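Local coordinates for rieske iron-sulfur protein soxF (PDB 1JM1) that carries a Rieske-type [2Fe-2S] cluster in its soluble domain and probably passes electrons along the archaeal respiratory chain, at residues Q24-F35 / S194-S202; F35-L46 / I162-Y171. All coordinates share one frame; numbering follows the deposited sequence. Where two conformers were deposited one is given.

Contact 1 (Q24-F35 / S194-S202)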
loop_
_atom_site.group_PDB
_atom_site.type_symbol
_atom_site.label_atom_id
_atom_site.label_comp_id
_atom_site.label_asym_id
_atom_site.label_seq_id
_atom_site.Cartn_x
_atom_site.Cartn_y
_atom_site.Cartn_z
ATOM N N GLN A 24 -8.123 -8.321 13.889
ATOM C CA GLN A 24 -7.278 -9.220 13.197
ATOM C C GLN A 24 -5.893 -9.239 13.826
ATOM O O GLN A 24 -5.255 -10.314 14.046
ATOM C CB GLN A 24 -7.188 -8.769 11.685
ATOM C CG GLN A 24 -6.187 -9.697 10.960
ATOM C CD GLN A 24 -6.119 -9.293 9.497
ATOM O OE1 GLN A 24 -7.043 -9.516 8.703
ATOM N NE2 GLN A 24 -4.993 -8.704 9.131
ATOM N N ILE A 25 -5.326 -8.068 14.160
ATOM C CA ILE A 25 -4.026 -8.025 14.773
ATOM C C ILE A 25 -4.034 -8.740 16.111
ATOM O O ILE A 25 -3.159 -9.551 16.400
ATOM C CB ILE A 25 -3.562 -6.562 14.921
ATOM C CG1 ILE A 25 -3.307 -5.949 13.563
ATOM C CG2 ILE A 25 -2.326 -6.463 15.885
ATOM C CD1 ILE A 25 -3.109 -4.431 13.573
ATOM N N LYS A 26 -5.064 -8.511 16.931
ATOM C CA LYS A 26 -5.122 -9.188 18.225
ATOM C C LYS A 26 -5.284 -10.690 18.142
ATOM O O LYS A 26 -4.669 -11.427 18.909
ATOM C CB LYS A 26 -6.325 -8.627 18.981
ATOM C CG LYS A 26 -5.987 -7.265 19.385
ATOM N N SER A 27 -6.056 -11.157 17.187
ATOM C CA SER A 27 -6.387 -12.567 17.145
ATOM C C SER A 27 -5.335 -13.366 16.423
ATOM O O SER A 27 -5.024 -14.508 16.764
ATOM C CB SER A 27 -7.863 -12.758 16.627
ATOM O OG SER A 27 -7.916 -12.338 15.255
ATOM N N SER A 28 -4.759 -12.839 15.374
ATOM C CA SER A 28 -3.895 -13.617 14.481
ATOM C C SER A 28 -2.485 -13.096 14.430
ATOM O O SER A 28 -1.568 -13.717 13.941
ATOM C CB SER A 28 -4.504 -13.606 13.056
ATOM O OG SER A 28 -4.282 -12.360 12.439
ATOM N N GLY A 29 -2.260 -11.850 14.875
ATOM C CA GLY A 29 -0.973 -11.230 14.747
ATOM C C GLY A 29 -0.738 -10.655 13.353
ATOM O O GLY A 29 0.387 -10.119 13.151
ATOM N N CYS A 30 -1.659 -10.702 12.468
ATOM C CA CYS A 30 -1.441 -10.296 11.075
ATOM C C CYS A 30 -1.742 -8.813 10.915
ATOM O O CYS A 30 -2.856 -8.409 11.115
ATOM C CB CYS A 30 -2.305 -11.159 10.180
ATOM S SG CYS A 30 -2.097 -10.788 8.446
ATOM N N ALA A 31 -0.675 -8.015 10.578
ATOM C CA ALA A 31 -0.795 -6.554 10.475
ATOM C C ALA A 31 -1.019 -6.064 9.091
ATOM O O ALA A 31 -0.926 -4.832 8.855
ATOM C CB ALA A 31 0.482 -5.919 11.034
ATOM N N VAL A 32 -1.314 -6.949 8.132
ATOM C CA VAL A 32 -1.528 -6.615 6.722
ATOM C C VAL A 32 -2.946 -7.001 6.366
ATOM O O VAL A 32 -3.431 -8.065 6.757
ATOM C CB VAL A 32 -0.505 -7.464 5.849
ATOM C CG1 VAL A 32 -0.692 -7.307 4.435
ATOM C CG2 VAL A 32 0.939 -7.026 6.269
ATOM N N TYR A 33 -3.638 -6.137 5.576
ATOM C CA TYR A 33 -5.036 -6.327 5.259
ATOM C C TYR A 33 -5.232 -5.994 3.798
ATOM O O TYR A 33 -5.111 -4.822 3.389
ATOM C CB TYR A 33 -5.905 -5.467 6.154
ATOM C CG TYR A 33 -7.355 -5.700 6.160
ATOM C CD1 TYR A 33 -7.956 -6.513 7.117
ATOM C CD2 TYR A 33 -8.191 -5.155 5.160
ATOM C CE1 TYR A 33 -9.316 -6.753 7.125
ATOM C CE2 TYR A 33 -9.564 -5.390 5.207
ATOM C CZ TYR A 33 -10.077 -6.200 6.190
ATOM O OH TYR A 33 -11.469 -6.395 6.290
ATOM N N PHE A 34 -5.536 -6.988 2.966
ATOM C CA PHE A 34 -5.607 -6.808 1.526
ATOM C C PHE A 34 -6.954 -6.283 1.095
ATOM O O PHE A 34 -7.981 -6.592 1.721
ATOM C CB PHE A 34 -5.305 -8.115 0.783
ATOM C CG PHE A 34 -3.839 -8.514 0.910
ATOM C CD1 PHE A 34 -3.454 -9.361 1.933
ATOM C CD2 PHE A 34 -2.912 -8.029 0.020
ATOM C CE1 PHE A 34 -2.110 -9.712 2.022
ATOM C CE2 PHE A 34 -1.562 -8.380 0.117
ATOM C CZ PHE A 34 -1.165 -9.226 1.113
ATOM N N PHE A 35 -6.938 -5.533 -0.002
ATOM C CA PHE A 35 -8.142 -4.994 -0.625
ATOM C C PHE A 35 -7.795 -4.677 -2.086
ATOM O O PHE A 35 -6.632 -4.874 -2.494
ATOM C CB PHE A 35 -8.669 -3.749 0.136
ATOM C CG PHE A 35 -7.770 -2.565 0.152
ATOM C CD1 PHE A 35 -7.981 -1.472 -0.677
ATOM C CD2 PHE A 35 -6.686 -2.489 1.023
ATOM C CE1 PHE A 35 -7.203 -0.341 -0.610
ATOM C CE2 PHE A 35 -5.888 -1.355 1.085
ATOM C CZ PHE A 35 -6.136 -0.281 0.279
ATOM N N SER A 194 -5.381 -11.566 -8.067
ATOM C CA SER A 194 -6.333 -11.780 -6.906
ATOM C C SER A 194 -5.899 -11.051 -5.601
ATOM O O SER A 194 -4.844 -10.659 -5.361
ATOM C CB SER A 194 -6.599 -13.229 -6.638
ATOM O OG SER A 194 -5.368 -13.908 -6.730
ATOM N N VAL A 195 -6.823 -10.966 -4.726
ATOM C CA VAL A 195 -6.802 -10.282 -3.455
ATOM C C VAL A 195 -6.814 -11.407 -2.427
ATOM O O VAL A 195 -7.779 -12.187 -2.336
ATOM C CB VAL A 195 -8.003 -9.352 -3.215
ATOM C CG1 VAL A 195 -7.955 -8.708 -1.835
ATOM C CG2 VAL A 195 -8.011 -8.218 -4.300
ATOM N N PRO A 196 -5.739 -11.556 -1.656
ATOM C CA PRO A 196 -5.717 -12.593 -0.575
ATOM C C PRO A 196 -6.826 -12.433 0.450
ATOM O O PRO A 196 -7.241 -11.275 0.702
ATOM C CB PRO A 196 -4.362 -12.340 0.113
ATOM C CG PRO A 196 -3.572 -11.763 -1.059
ATOM C CD PRO A 196 -4.486 -10.822 -1.821
ATOM N N ASN A 197 -7.310 -13.560 0.967
ATOM C CA ASN A 197 -8.282 -13.489 2.087
ATOM C C ASN A 197 -7.568 -13.024 3.357
ATOM O O ASN A 197 -6.445 -13.308 3.633
ATOM C CB ASN A 197 -8.964 -14.846 2.327
ATOM C CG ASN A 197 -9.860 -15.308 1.157
ATOM O OD1 ASN A 197 -10.549 -14.534 0.487
ATOM N ND2 ASN A 197 -9.815 -16.630 0.994
ATOM N N ASN A 198 -8.261 -12.233 4.151
ATOM C CA ASN A 198 -7.731 -11.728 5.404
ATOM C C ASN A 198 -8.253 -12.573 6.551
ATOM O O ASN A 198 -9.472 -12.826 6.573
ATOM C CB ASN A 198 -8.137 -10.267 5.615
ATOM C CG ASN A 198 -7.608 -9.354 4.517
ATOM O OD1 ASN A 198 -6.392 -9.368 4.244
ATOM N ND2 ASN A 198 -8.470 -8.588 3.921
ATOM N N PRO A 199 -7.437 -12.953 7.517
ATOM C CA PRO A 199 -6.021 -12.764 7.595
ATOM C C PRO A 199 -5.274 -13.718 6.683
ATOM O O PRO A 199 -5.686 -14.854 6.571
ATOM C CB PRO A 199 -5.623 -12.986 9.072
ATOM C CG PRO A 199 -6.663 -14.002 9.491
ATOM C CD PRO A 199 -7.940 -13.691 8.724
ATOM N N SER A 200 -4.172 -13.262 6.113
ATOM C CA SER A 200 -3.385 -14.029 5.179
ATOM C C SER A 200 -1.967 -14.298 5.643
ATOM O O SER A 200 -1.215 -14.994 4.935
ATOM C CB SER A 200 -3.330 -13.188 3.866
ATOM O OG SER A 200 -2.568 -11.972 4.141
ATOM N N CYS A 201 -1.507 -13.714 6.725
ATOM C CA CYS A 201 -0.067 -13.753 7.050
ATOM C C CYS A 201 0.386 -15.156 7.367
ATOM O O CYS A 201 -0.346 -15.994 7.951
ATOM C CB CYS A 201 0.243 -12.883 8.249
ATOM S SG CYS A 201 0.029 -11.114 8.050
ATOM N N SER A 202 1.619 -15.390 7.039
ATOM C CA SER A 202 2.315 -16.630 7.391
ATOM C C SER A 202 3.751 -16.217 7.730
ATOM O O SER A 202 4.221 -15.156 7.333
ATOM C CB SER A 202 2.292 -17.663 6.302
ATOM O OG SER A 202 2.984 -17.127 5.128
HETATM O O HOH W 1 -4.268 -10.426 5.546
HETATM O O HOH W 2 -11.344 -9.130 4.550
#
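The carboxamide of Asn198 pairs with the backbone of Phe34 through both polar atoms. Its OD1 accepts from Phe34 N at 2.8 Å, nearly straight, while ND2 gives a hydrogen to Phe34 O at 3.0 Å, lying in the carbonyl plane on a lone pair. The amide stacks on the Tyr33 ring, ND2 over its centre and the planes 19° apart. One water donates to Asn198 OD1 and Val32 O and accepts from Ser200 OG; another takes the second hydrogen of ND2. Gln24 reaches out extended, and NE2 spends its hydrogens on Cys30 O and Val32 O, both 2.9 Å away, while Gln24 OE1 lies against Asn198 CB. Pro199 CB packs 3.8 Å from Gln24 CD and beside Ser28 OG. Ser28 OG donates to Gln24 O and receives Cys30 N, closing an ST turn. The covalent tie is the disulfide, Cys30 SG to Cys201 SG. Pro196 CG sits 3.7 Å above the centre of the Phe34 ring, a CH-pi contact, with Ser200 OG at the ring edge. The irregular 194-202 segment thereby fastens to the end of helix 18-28 and to strand 32-36, which lies at the edge of its sheet, paired with strand 43-48.

Contact 2 (F35-L46 / I162-Y171)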
loop_
_atom_site.group_PDB
_atom_site.type_symbol
_atom_site.label_atom_id
_atom_site.label_comp_id
_atom_site.label_asym_id
_atom_site.label_seq_id
_atom_site.Cartn_x
_atom_site.Cartn_y
_atom_site.Cartn_z
ATOM N N PHE A 35 -6.938 -5.533 -0.002
ATOM C CA PHE A 35 -8.142 -4.994 -0.625
ATOM C C PHE A 35 -7.795 -4.677 -2.086
ATOM O O PHE A 35 -6.632 -4.874 -2.494
ATOM C CB PHE A 35 -8.669 -3.749 0.136
ATOM C CG PHE A 35 -7.770 -2.565 0.152
ATOM C CD1 PHE A 35 -7.981 -1.472 -0.677
ATOM C CD2 PHE A 35 -6.686 -2.489 1.023
ATOM C CE1 PHE A 35 -7.203 -0.341 -0.610
ATOM C CE2 PHE A 35 -5.888 -1.355 1.085
ATOM C CZ PHE A 35 -6.136 -0.281 0.279
ATOM N N ALA A 36 -8.748 -4.231 -2.854
ATOM C CA ALA A 36 -8.515 -3.772 -4.228
ATOM C C ALA A 36 -8.982 -2.343 -4.342
ATOM O O ALA A 36 -10.017 -1.972 -3.759
ATOM C CB ALA A 36 -9.264 -4.613 -5.245
ATOM N N TYR A 37 -8.232 -1.521 -5.081
ATOM C CA TYR A 37 -8.575 -0.110 -5.195
ATOM C C TYR A 37 -7.699 0.555 -6.250
ATOM O O TYR A 37 -6.500 0.274 -6.285
ATOM C CB TYR A 37 -8.264 0.623 -3.862
ATOM C CG TYR A 37 -8.577 2.104 -3.894
ATOM C CD1 TYR A 37 -9.874 2.576 -3.731
ATOM C CD2 TYR A 37 -7.551 3.032 -4.129
ATOM C CE1 TYR A 37 -10.152 3.928 -3.798
ATOM C CE2 TYR A 37 -7.848 4.382 -4.204
ATOM C CZ TYR A 37 -9.166 4.819 -4.035
ATOM O OH TYR A 37 -9.388 6.170 -4.123
ATOM N N PRO A 38 -8.240 1.513 -7.019
ATOM C CA PRO A 38 -9.650 1.891 -7.116
ATOM C C PRO A 38 -10.528 0.959 -7.886
ATOM O O PRO A 38 -11.748 1.139 -7.845
ATOM C CB PRO A 38 -9.583 3.299 -7.751
ATOM C CG PRO A 38 -8.336 3.205 -8.637
ATOM C CD PRO A 38 -7.371 2.420 -7.823
ATOM N N LEU A 39 -9.964 -0.010 -8.628
ATOM C CA LEU A 39 -10.679 -0.984 -9.370
ATOM C C LEU A 39 -10.513 -2.347 -8.782
ATOM O O LEU A 39 -9.510 -2.649 -8.118
ATOM C CB LEU A 39 -10.232 -1.017 -10.851
ATOM C CG LEU A 39 -10.246 0.339 -11.597
ATOM C CD1 LEU A 39 -9.744 0.058 -13.006
ATOM C CD2 LEU A 39 -11.554 1.071 -11.560
ATOM N N THR A 40 -11.446 -3.228 -9.059
ATOM C CA THR A 40 -11.463 -4.559 -8.406
ATOM C C THR A 40 -10.300 -5.330 -8.698
ATOM O O THR A 40 -9.914 -6.246 -7.919
ATOM C CB THR A 40 -12.757 -5.369 -8.731
ATOM O OG1 THR A 40 -12.608 -5.601 -10.078
ATOM C CG2 THR A 40 -13.925 -4.532 -8.338
ATOM N N ASP A 41 -9.584 -5.205 -9.798
ATOM C CA ASP A 41 -8.385 -6.023 -10.133
ATOM C C ASP A 41 -7.016 -5.439 -9.784
ATOM O O ASP A 41 -5.960 -5.888 -10.279
ATOM C CB ASP A 41 -8.466 -6.125 -11.748
ATOM C CG ASP A 41 -8.324 -4.829 -12.596
ATOM O OD1 ASP A 41 -8.068 -3.591 -12.433
ATOM O OD2 ASP A 41 -8.493 -4.710 -13.934
ATOM N N GLU A 42 -7.004 -4.445 -8.928
ATOM C CA GLU A 42 -5.796 -3.698 -8.526
ATOM C C GLU A 42 -5.537 -3.957 -7.050
ATOM O O GLU A 42 -6.082 -3.278 -6.173
ATOM C CB GLU A 42 -5.973 -2.217 -8.789
ATOM C CG GLU A 42 -6.036 -1.866 -10.274
ATOM C CD GLU A 42 -6.483 -0.464 -10.525
ATOM O OE1 GLU A 42 -7.253 0.123 -9.767
ATOM O OE2 GLU A 42 -5.994 0.120 -11.583
ATOM N N PRO A 43 -4.726 -4.953 -6.724
ATOM C CA PRO A 43 -4.556 -5.314 -5.329
ATOM C C PRO A 43 -3.701 -4.317 -4.567
ATOM O O PRO A 43 -2.726 -3.798 -5.108
ATOM C CB PRO A 43 -3.880 -6.712 -5.415
ATOM C CG PRO A 43 -3.056 -6.587 -6.649
ATOM C CD PRO A 43 -3.921 -5.797 -7.633
ATOM N N CYS A 44 -4.071 -4.109 -3.310
ATOM C CA CYS A 44 -3.439 -3.210 -2.372
ATOM C C CYS A 44 -3.393 -3.848 -1.020
ATOM O O CYS A 44 -4.091 -4.840 -0.765
ATOM C CB CYS A 44 -4.260 -1.898 -2.275
ATOM S SG CYS A 44 -4.415 -0.971 -3.818
ATOM N N PHE A 45 -2.650 -3.268 -0.074
ATOM C CA PHE A 45 -2.749 -3.703 1.317
ATOM C C PHE A 45 -2.658 -2.526 2.241
ATOM O O PHE A 45 -1.865 -1.605 2.030
ATOM C CB PHE A 45 -1.700 -4.779 1.648
ATOM C CG PHE A 45 -0.268 -4.337 1.546
ATOM C CD1 PHE A 45 0.423 -3.887 2.638
ATOM C CD2 PHE A 45 0.388 -4.342 0.324
ATOM C CE1 PHE A 45 1.707 -3.431 2.526
ATOM C CE2 PHE A 45 1.686 -3.864 0.209
ATOM C CZ PHE A 45 2.356 -3.427 1.303
ATOM N N LEU A 46 -3.418 -2.609 3.327
ATOM C CA LEU A 46 -3.210 -1.815 4.521
ATOM C C LEU A 46 -2.157 -2.475 5.351
ATOM O O LEU A 46 -2.068 -3.698 5.399
ATOM C CB LEU A 46 -4.484 -1.729 5.449
ATOM C CG LEU A 46 -5.780 -1.279 4.995
ATOM C CD1 LEU A 46 -6.828 -1.281 6.144
ATOM C CD2 LEU A 46 -5.731 0.164 4.492
ATOM N N ILE A 162 -12.208 3.222 7.681
ATOM C CA ILE A 162 -11.011 3.612 6.913
ATOM C C ILE A 162 -11.321 3.562 5.437
ATOM O O ILE A 162 -11.745 2.502 4.937
ATOM C CB ILE A 162 -9.836 2.647 7.228
ATOM C CG1 ILE A 162 -9.488 2.652 8.711
ATOM C CG2 ILE A 162 -8.632 2.971 6.368
ATOM C CD1 ILE A 162 -8.697 1.430 9.170
ATOM N N TYR A 163 -11.127 4.676 4.761
ATOM C CA TYR A 163 -11.405 4.808 3.341
ATOM C C TYR A 163 -10.094 4.971 2.552
ATOM O O TYR A 163 -9.176 5.673 3.001
ATOM C CB TYR A 163 -12.256 6.056 3.078
ATOM C CG TYR A 163 -13.670 5.922 3.609
ATOM C CD1 TYR A 163 -13.987 6.221 4.917
ATOM C CD2 TYR A 163 -14.682 5.408 2.812
ATOM C CE1 TYR A 163 -15.269 6.070 5.362
ATOM C CE2 TYR A 163 -15.967 5.243 3.266
ATOM C CZ TYR A 163 -16.277 5.555 4.569
ATOM O OH TYR A 163 -17.549 5.410 4.989
ATOM N N ALA A 164 -10.061 4.386 1.363
ATOM C CA ALA A 164 -9.059 4.698 0.364
ATOM C C ALA A 164 -9.612 5.818 -0.515
ATOM O O ALA A 164 -10.750 5.749 -0.950
ATOM C CB ALA A 164 -8.750 3.456 -0.478
ATOM N N VAL A 165 -8.791 6.843 -0.728
ATOM C CA VAL A 165 -9.245 8.074 -1.415
ATOM C C VAL A 165 -8.348 8.532 -2.537
ATOM O O VAL A 165 -8.706 9.485 -3.239
ATOM C CB VAL A 165 -9.494 9.208 -0.397
ATOM C CG1 VAL A 165 -10.589 8.800 0.576
ATOM C CG2 VAL A 165 -8.213 9.628 0.319
ATOM N N GLY A 166 -7.178 7.927 -2.735
ATOM C CA GLY A 166 -6.357 8.278 -3.872
ATOM C C GLY A 166 -5.076 7.458 -3.857
ATOM O O GLY A 166 -4.918 6.575 -3.046
ATOM N N THR A 167 -4.168 7.787 -4.786
ATOM C CA THR A 167 -2.818 7.245 -4.765
ATOM C C THR A 167 -1.852 8.369 -5.035
ATOM O O THR A 167 -2.223 9.389 -5.618
ATOM C CB THR A 167 -2.593 6.084 -5.754
ATOM O OG1 THR A 167 -2.623 6.570 -7.097
ATOM C CG2 THR A 167 -3.647 5.000 -5.593
ATOM N N ASN A 168 -0.592 8.185 -4.650
ATOM C CA ASN A 168 0.421 9.196 -4.913
ATOM C C ASN A 168 1.078 9.042 -6.268
ATOM O O ASN A 168 1.849 9.920 -6.686
ATOM C CB ASN A 168 1.495 9.252 -3.832
ATOM C CG ASN A 168 2.363 8.004 -3.759
ATOM O OD1 ASN A 168 2.007 6.963 -4.355
ATOM N ND2 ASN A 168 3.451 8.078 -3.019
ATOM N N ALA A 169 0.786 7.956 -7.004
ATOM C CA ALA A 169 1.474 7.614 -8.243
ATOM C C ALA A 169 0.666 6.620 -8.985
ATOM O O ALA A 169 -0.153 5.860 -8.389
ATOM C CB ALA A 169 2.835 7.031 -7.901
ATOM N N PRO A 170 0.889 6.481 -10.286
ATOM C CA PRO A 170 0.302 5.364 -11.053
ATOM C C PRO A 170 0.893 4.039 -10.608
ATOM O O PRO A 170 2.084 3.925 -10.277
ATOM C CB PRO A 170 0.750 5.671 -12.501
ATOM C CG PRO A 170 2.027 6.471 -12.326
ATOM C CD PRO A 170 1.769 7.327 -11.124
ATOM N N TYR A 171 0.062 3.017 -10.664
ATOM C CA TYR A 171 0.503 1.634 -10.494
ATOM C C TYR A 171 1.341 1.206 -11.704
ATOM O O TYR A 171 1.454 1.926 -12.716
ATOM C CB TYR A 171 -0.725 0.738 -10.362
ATOM C CG TYR A 171 -1.630 1.018 -9.186
ATOM C CD1 TYR A 171 -2.966 0.668 -9.257
ATOM C CD2 TYR A 171 -1.194 1.596 -8.003
ATOM C CE1 TYR A 171 -3.823 0.878 -8.212
ATOM C CE2 TYR A 171 -2.066 1.813 -6.938
ATOM C CZ TYR A 171 -3.380 1.457 -7.039
ATOM O OH TYR A 171 -4.197 1.691 -5.969
#
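Tyr37 and Ala164 face each other with their CA atoms 7.4 Å apart, and no backbone hydrogen bond joins segment 35-46 to segment 162-171, so side chains bridge the gap. The hairpin is closed by paired bonds between Phe35 and Cys44 and by a type I turn from Leu39 to Glu42. The Tyr37 ring, swung out with CG opposite the main-chain N (chi1 179°), reaches strand 161-167, sandwiched between Ala164 CB on one face and Pro38 CB on the opposite one. The Ala164 methyl makes a CH-pi contact, 3.5 Å from the ring centroid and 9° off its normal. Thr167 CG2 stands off the ring edge, 4.5 Å from Tyr37 CE2. The Tyr37 hydroxyl lies close to the peptide between Val165 and Gly166, at a classic beta bulge facing Ile152, but its hydrogen bond is with Pro11 O. Cutting Tyr37 back to an alanine is likely to open a gap between Pro38 and the Ala164 methyl and to leave Pro11 O without this partner.

Tyr171 OH donates to Tyr37 O at 2.7 Å, approaching from above the carbonyl plane. Cys44 SG lies 3.4 Å from Tyr171 OH and obliquely to the ring. Glu42 lays its carboxylate at the ring edge, the two planes 87° apart, with Glu42 CD 3.8 Å from Tyr171 CE1; Glu42 OE1 accepts from Leu39 N, which ties the acid to its own turn. Leu46 CD2 and Ile162 CG2 meet more loosely at 4.5 Å.

The chemistry is mostly apolar, with two phenol groups each spending a hydroxyl on a main-chain carbonyl: one fixes segment 162-171 to the hairpin, the other links the hairpin to the chain at Pro11.

How the contacts relate
Strand 32-36 serves both contacts and Phe35 belongs to each, its neighbour Phe34 turning toward segment 194-202 while Phe35 turns toward strand 161-167. Contact 2 is the buried one, its centre about 7 Å from that of the chain, and joins two three-stranded sheets through aromatic and aliphatic groups. Contact 1, its centre about 14 Å from the chain centre and partly buried, relies on amide hydrogen bonds, water and a disulfide to hold a segment without regular structure until its last residue. The two meet where Tyr33 O lies 2.8 Å from Leu46 N, a probable hydrogen bond. Apart from the shared Phe35, both segments of contact 2 fall between those of contact 1.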